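Effector protein B, substrate of the Dot/Icm secretion system (Legionella drancourtii, PDB 4JVS) probably acts as a GTPase-activating protein of the LepB family, a Dot/Icm-secreted effector whose GAP domain speeds GTP hydrolysis by a partner GTPase. Local coordinates at residues Lys104-Gly109 / Gly282-Gly287; His108-Ile113 / Leu136-Tyr141. All coordinates share one frame; numbering follows the deposited sequence.

Contact 1 of 2, residues Lys104-Gly109 / Gly282-Gly287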
loop_
_atom_site.group_PDB
_atom_site.type_symbol
_atom_site.label_atom_id
_atom_site.label_comp_id
_atom_site.label_asym_id
_atom_site.label_seq_id
_atom_site.Cartn_x
_atom_site.Cartn_y
_atom_site.Cartn_z
ATOM N N LYS A 104 16.118 -1.010 13.667
ATOM C CA LYS A 104 17.082 -0.575 12.663
ATOM C C LYS A 104 17.213 -1.632 11.574
ATOM O O LYS A 104 18.092 -1.552 10.719
ATOM C CB LYS A 104 18.446 -0.300 13.296
ATOM C CG LYS A 104 18.450 0.810 14.334
ATOM C CD LYS A 104 19.834 0.948 14.966
ATOM C CE LYS A 104 19.930 2.189 15.825
ATOM N NZ LYS A 104 19.474 3.409 15.069
ATOM N N ALA A 105 16.331 -2.623 11.611
ATOM C CA ALA A 105 16.331 -3.677 10.605
ATOM C C ALA A 105 15.374 -3.304 9.478
ATOM O O ALA A 105 14.575 -2.386 9.628
ATOM C CB ALA A 105 15.946 -5.010 11.231
ATOM N N ALA A 106 15.463 -3.999 8.346
ATOM C CA ALA A 106 14.581 -3.719 7.207
ATOM C C ALA A 106 13.181 -4.300 7.398
ATOM O O ALA A 106 13.026 -5.403 7.921
ATOM C CB ALA A 106 15.193 -4.226 5.902
ATOM N N LEU A 107 12.170 -3.538 6.977
ATOM C CA LEU A 107 10.764 -3.946 7.051
ATOM C C LEU A 107 10.123 -3.919 5.655
ATOM O O LEU A 107 9.755 -2.862 5.139
ATOM C CB LEU A 107 9.983 -3.063 8.037
ATOM C CG LEU A 107 8.492 -3.403 8.164
ATOM C CD1 LEU A 107 8.293 -4.868 8.511
ATOM C CD2 LEU A 107 7.766 -2.510 9.163
ATOM N N HIS A 108 9.995 -5.097 5.057
ATOM C CA HIS A 108 9.588 -5.233 3.664
ATOM C C HIS A 108 10.469 -4.409 2.727
ATOM O O HIS A 108 9.960 -3.747 1.815
ATOM C CB HIS A 108 8.111 -4.872 3.478
ATOM C CG HIS A 108 7.186 -5.627 4.382
ATOM N ND1 HIS A 108 6.121 -5.029 5.024
ATOM C CD2 HIS A 108 7.165 -6.930 4.751
ATOM C CE1 HIS A 108 5.485 -5.932 5.751
ATOM N NE2 HIS A 108 6.098 -7.093 5.604
ATOM N N GLY A 109 11.765 -4.447 2.985
ATOM C CA GLY A 109 12.777 -3.807 2.179
ATOM C C GLY A 109 13.275 -2.421 2.467
ATOM O O GLY A 109 14.176 -1.971 1.815
ATOM N N GLY A 282 22.516 -9.438 1.727
ATOM C CA GLY A 282 21.525 -10.081 2.569
ATOM C C GLY A 282 20.336 -10.513 1.742
ATOM O O GLY A 282 20.476 -10.780 0.549
ATOM N N ASP A 283 19.163 -10.484 2.337
ATOM C CA ASP A 283 17.951 -10.980 1.733
ATOM C C ASP A 283 16.834 -10.009 1.982
ATOM O O ASP A 283 15.723 -10.217 1.573
ATOM C CB ASP A 283 17.567 -12.282 2.409
ATOM C CG ASP A 283 18.488 -13.405 2.075
ATOM O OD1 ASP A 283 18.754 -13.609 0.884
ATOM O OD2 ASP A 283 18.943 -14.094 3.002
ATOM N N ALA A 284 17.139 -8.961 2.708
ATOM C CA ALA A 284 16.132 -8.006 3.135
ATOM C C ALA A 284 15.673 -7.110 2.003
ATOM O O ALA A 284 14.637 -6.460 2.119
ATOM C CB ALA A 284 16.645 -7.170 4.295
ATOM N N PHE A 285 16.441 -7.072 0.920
ATOM C CA PHE A 285 16.124 -6.192 -0.203
ATOM C C PHE A 285 15.781 -6.970 -1.474
ATOM O O PHE A 285 15.606 -6.387 -2.539
ATOM C CB PHE A 285 17.267 -5.198 -0.454
ATOM C CG PHE A 285 17.718 -4.487 0.781
ATOM C CD1 PHE A 285 17.079 -3.337 1.206
ATOM C CD2 PHE A 285 18.769 -4.982 1.537
ATOM C CE1 PHE A 285 17.484 -2.687 2.358
ATOM C CE2 PHE A 285 19.180 -4.338 2.687
ATOM C CZ PHE A 285 18.535 -3.189 3.102
ATOM N N MET A 286 15.673 -8.286 -1.340
ATOM C CA MET A 286 15.394 -9.177 -2.460
ATOM C C MET A 286 14.173 -8.697 -3.239
ATOM O O MET A 286 14.227 -8.513 -4.464
ATOM C CB MET A 286 15.121 -10.587 -1.928
ATOM C CG MET A 286 15.076 -11.671 -2.987
ATOM S SD MET A 286 16.737 -12.262 -3.349
ATOM C CE MET A 286 17.202 -12.945 -1.754
ATOM N N GLY A 287 13.097 -8.458 -2.515
ATOM C CA GLY A 287 11.815 -8.158 -3.088
ATOM C C GLY A 287 11.580 -6.780 -3.626
ATOM O O GLY A 287 10.531 -6.502 -4.094
#
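Two alanine methyls touch here: Ala-106 CB, pointing across from the 104-109 segment, lies 3.7 Å from Ala-284 CB, which points back at it. Beside this pair stands the Phe-285 ring. The Phe-285 CA-CB bond does not aim at the hairpin; with CG anti to the carbonyl carbon and beside the backbone N (chi1 -50°), the end of the ring comes nearer. Ala-106 CB grazes the ring tip obliquely, 4.5 Å from Phe-285 CZ, while Ala-284 CB covers one ring face from within its own loop, 4.0 Å above the plane and displaced toward the rim. On the CD1 side the ring meets backbone, with Gly-109 O 3.3 Å from Phe-285 CD1 in an oblique approach. That carbonyl oxygen also accepts a hydrogen bond from Arg-288 NH1. The polar element between the segments is a CA-H...O contact from Gly-109 CA to Ala-284 O, 3.2 Å long with 145° at the hydrogen; no conventional hydrogen bond crosses. Phe-285 also packs on helix 243-253 and meets Phe-251 edge-to-face, and the same helix supplies Asp-244, whose OD2 accepts from Ala-106 N. His-108 and Gly-109 both have positive phi, the latter at 93°, and together they have the backbone angles of a type I' turn. The arrangement is that of a tight two-residue beta hairpin, strands 106-107 and 110-111, seated on the loop that precedes the last helix, 292-306, and so joining the N- and C-terminal parts of the LepB GAP domain.

Contact 2 of 2, residues His108-Ile113 / Leu136-Tyr141; sequences HGHAYI and LRFAPY. With GDP (guanosine-5'-diphosphate), chain D; AF3 (aluminum fluoride), chain E.
At the nucleotide site, in an arrangement like the arginine finger of GTPase-activating proteins, Arg-137 reaches past His-108 to the GDP and aluminum fluoride held with the partner protein. Its CD lies 3.8 Å from His-108 CB, and the chain runs extended from CG to NE; chi4 (-79°) then sets CZ off that line, with the NH1 and NH2 atoms at the ligands. Arg-137 NH2 donates to GDP O1B at 3.2 Å, while NH1 and NH2 both make weak hydrogen bonds to fluoride F3. The aluminium sits between GDP O1B and a water, 2.3 Å from the latter. Ala-139 CB meets the His-108 ring obliquely, 3.6 Å from ND1.

Further in, Phe-138 turns its edge to the face of His-110 in a T-shaped pair, planes at 86°, with CD1 3.6 Å above the centre of the imidazole. Pro-140 packs on the extended chain from His-110 to Tyr-112: its CD is 3.6 Å from His-110 CB, and its CB approaches Tyr-112 CA. Tyr-141 crosses Tyr-112 at about a right angle, and its hydroxyl donates to Ile-113 O, a bond whose refined length is too short to trust; Asn-93 ND2 also bonds this hydroxyl.

Aluminum fluoride stands in for a phosphate in transfer, so the guanidinium bonds to both the fluoride and O1B are consistent with Arg-137 offsetting negative charge that builds up during hydrolysis.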
loop_
_atom_site.group_PDB
_atom_site.type_symbol
_atom_site.label_atom_id
_atom_site.label_comp_id
_atom_site.label_asym_id
_atom_site.label_seq_id
_atom_site.Cartn_x
_atom_site.Cartn_y
_atom_site.Cartn_z
ATOM N N HIS A 108 9.995 -5.097 5.057
ATOM C CA HIS A 108 9.588 -5.233 3.664
ATOM C C HIS A 108 10.469 -4.409 2.727
ATOM O O HIS A 108 9.960 -3.747 1.815
ATOM C CB HIS A 108 8.111 -4.872 3.478
ATOM C CG HIS A 108 7.186 -5.627 4.382
ATOM N ND1 HIS A 108 6.121 -5.029 5.024
ATOM C CD2 HIS A 108 7.165 -6.930 4.751
ATOM C CE1 HIS A 108 5.485 -5.932 5.751
ATOM N NE2 HIS A 108 6.098 -7.093 5.604
ATOM N N GLY A 109 11.765 -4.447 2.985
ATOM C CA GLY A 109 12.777 -3.807 2.179
ATOM C C GLY A 109 13.275 -2.421 2.467
ATOM O O GLY A 109 14.176 -1.971 1.815
ATOM N N HIS A 110 12.718 -1.764 3.462
ATOM C CA HIS A 110 13.130 -0.451 3.858
ATOM C C HIS A 110 13.378 -0.442 5.307
ATOM O O HIS A 110 12.759 -1.148 6.043
ATOM C CB HIS A 110 12.033 0.537 3.586
ATOM C CG HIS A 110 11.961 1.002 2.172
ATOM N ND1 HIS A 110 12.585 2.066 1.754
ATOM C CD2 HIS A 110 11.289 0.511 1.103
ATOM C CE1 HIS A 110 12.337 2.248 0.481
ATOM N NE2 HIS A 110 11.548 1.298 0.087
ATOM N N ALA A 111 14.273 0.391 5.762
ATOM C CA ALA A 111 14.516 0.518 7.172
ATOM C C ALA A 111 14.104 1.896 7.602
ATOM O O ALA A 111 14.074 2.795 6.822
ATOM C CB ALA A 111 15.968 0.273 7.475
ATOM N N TYR A 112 13.715 2.046 8.842
ATOM C CA TYR A 112 13.258 3.323 9.267
ATOM C C TYR A 112 14.431 4.213 9.328
ATOM O O TYR A 112 15.409 3.896 9.920
ATOM C CB TYR A 112 12.625 3.227 10.625
ATOM C CG TYR A 112 12.230 4.531 11.189
ATOM C CD1 TYR A 112 13.025 5.177 12.082
ATOM C CD2 TYR A 112 11.076 5.103 10.835
ATOM C CE1 TYR A 112 12.677 6.382 12.593
ATOM C CE2 TYR A 112 10.715 6.298 11.345
ATOM C CZ TYR A 112 11.528 6.930 12.216
ATOM O OH TYR A 112 11.148 8.130 12.719
ATOM N N ILE A 113 14.305 5.351 8.691
ATOM C CA ILE A 113 15.287 6.370 8.751
ATOM C C ILE A 113 14.509 7.532 9.241
ATOM O O ILE A 113 13.501 7.858 8.702
ATOM C CB ILE A 113 15.862 6.630 7.377
ATOM C CG1 ILE A 113 17.107 5.817 7.186
ATOM C CG2 ILE A 113 16.296 8.043 7.267
ATOM C CD1 ILE A 113 16.894 4.566 6.408
ATOM N N LEU A 136 4.907 0.607 -4.597
ATOM C CA LEU A 136 6.166 0.067 -4.097
ATOM C C LEU A 136 6.210 0.361 -2.605
ATOM O O LEU A 136 6.128 1.518 -2.189
ATOM C CB LEU A 136 7.362 0.683 -4.827
ATOM C CG LEU A 136 7.873 -0.109 -6.034
ATOM C CD1 LEU A 136 6.785 -0.307 -7.081
ATOM C CD2 LEU A 136 9.088 0.534 -6.641
ATOM N N ARG A 137 6.315 -0.700 -1.813
ATOM C CA ARG A 137 6.218 -0.628 -0.355
ATOM C C ARG A 137 7.171 0.331 0.330
ATOM O O ARG A 137 8.353 0.430 -0.027
ATOM C CB ARG A 137 6.406 -2.009 0.261
ATOM C CG ARG A 137 5.243 -2.928 0.059
ATOM C CD ARG A 137 5.405 -4.145 0.920
ATOM N NE ARG A 137 4.214 -4.968 0.851
ATOM C CZ ARG A 137 3.101 -4.709 1.517
ATOM N NH1 ARG A 137 3.030 -3.647 2.302
ATOM N NH2 ARG A 137 2.057 -5.509 1.387
ATOM N N PHE A 138 6.636 1.026 1.331
ATOM C CA PHE A 138 7.422 1.901 2.185
ATOM C C PHE A 138 6.940 1.679 3.620
ATOM O O PHE A 138 6.461 2.596 4.291
ATOM C CB PHE A 138 7.254 3.354 1.748
ATOM C CG PHE A 138 8.266 4.278 2.331
ATOM C CD1 PHE A 138 9.623 4.015 2.202
ATOM C CD2 PHE A 138 7.873 5.424 3.003
ATOM C CE1 PHE A 138 10.577 4.884 2.744
ATOM C CE2 PHE A 138 8.814 6.289 3.542
ATOM C CZ PHE A 138 10.169 6.017 3.409
ATOM N N ALA A 139 7.084 0.437 4.076
ATOM C CA ALA A 139 6.503 -0.035 5.328
ATOM C C ALA A 139 6.891 0.712 6.619
ATOM O O ALA A 139 6.080 0.787 7.550
ATOM C CB ALA A 139 6.753 -1.535 5.482
ATOM N N PRO A 140 8.126 1.252 6.706
ATOM C CA PRO A 140 8.421 1.831 8.018
ATOM C C PRO A 140 7.657 3.111 8.334
ATOM O O PRO A 140 7.697 3.543 9.492
ATOM C CB PRO A 140 9.927 2.110 7.944
ATOM C CG PRO A 140 10.437 1.163 6.900
ATOM C CD PRO A 140 9.348 1.135 5.887
ATOM N N TYR A 141 6.975 3.700 7.348
ATOM C CA TYR A 141 6.234 4.935 7.600
ATOM C C TYR A 141 4.712 4.815 7.515
ATOM O O TYR A 141 4.008 5.783 7.780
ATOM C CB TYR A 141 6.751 6.083 6.728
ATOM C CG TYR A 141 7.965 6.765 7.316
ATOM C CD1 TYR A 141 7.831 7.756 8.286
ATOM C CD2 TYR A 141 9.246 6.408 6.918
ATOM C CE1 TYR A 141 8.945 8.380 8.839
ATOM C CE2 TYR A 141 10.372 7.024 7.461
ATOM C CZ TYR A 141 10.215 8.008 8.419
ATOM O OH TYR A 141 11.334 8.609 8.955
HETATM P PB GDP D . -0.765 -7.399 2.058
HETATM O O1B GDP D . -0.853 -5.946 2.555
HETATM O O2B GDP D . -1.567 -7.491 0.745
HETATM O O3B GDP D . -1.251 -8.371 3.104
HETATM O O3A GDP D . 0.752 -7.696 1.772
HETATM P PA GDP D . 1.251 -9.033 1.109
HETATM O O1A GDP D . 1.825 -8.753 -0.257
HETATM O O2A GDP D . 0.142 -10.029 0.961
HETATM O "O5'" GDP D . 2.345 -9.558 2.097
HETATM C "C5'" GDP D . 3.427 -10.133 1.468
HETATM C "C4'" GDP D . 4.751 -9.774 2.098
HETATM O "O4'" GDP D . 4.920 -10.361 3.368
HETATM C "C3'" GDP D . 5.686 -10.404 1.147
HETATM O "O3'" GDP D . 6.356 -9.446 0.420
HETATM C "C2'" GDP D . 6.507 -11.331 1.961
HETATM O "O2'" GDP D . 7.772 -10.824 2.198
HETATM C "C1'" GDP D . 5.719 -11.503 3.221
HETATM N N9 GDP D . 4.939 -12.742 3.330
HETATM C C8 GDP D . 3.664 -12.947 2.927
HETATM N N7 GDP D . 3.257 -14.189 3.202
HETATM C C5 GDP D . 4.256 -14.841 3.809
HETATM C C6 GDP D . 4.393 -16.199 4.325
HETATM O O6 GDP D . 3.481 -17.009 4.254
HETATM N N1 GDP D . 5.610 -16.553 4.902
HETATM C C2 GDP D . 6.727 -15.677 5.026
HETATM N N2 GDP D . 7.954 -16.104 5.642
HETATM N N3 GDP D . 6.603 -14.415 4.549
HETATM C C4 GDP D . 5.344 -13.955 3.912
HETATM AL AL AF3 E . -0.932 -4.352 2.191
HETATM F F1 AF3 E . -2.218 -4.004 3.208
HETATM F F2 AF3 E . -1.406 -5.281 0.892
HETATM F F3 AF3 E . 0.349 -3.296 1.955
HETATM O O HOH W 1 -2.179 -2.987 0.829
#

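The contacts lie on opposite strands of one hairpin and share its turn, His-108 and Gly-109; their centres are about 9 Å apart. Contact 1 ties the turn to the 282-287 loop, whose Gly-287 backbone hydrogen-bonds the partner protein, whereas contact 2 sets the 136-141 loop beside the nucleotide. They also touch directly: Leu-107 O lies 3.3 Å from Ala-139 CB, and Ala-105 O is 3.7 Å from Ala-111 CB. Gly-109 CA is about 9 Å from the nearest GDP atom and about 12 Å from the nearest atom of the aluminum fluoride, which Arg-137 reaches. The hairpin thus bridges a loop that meets the partner and the loop carrying the arginine.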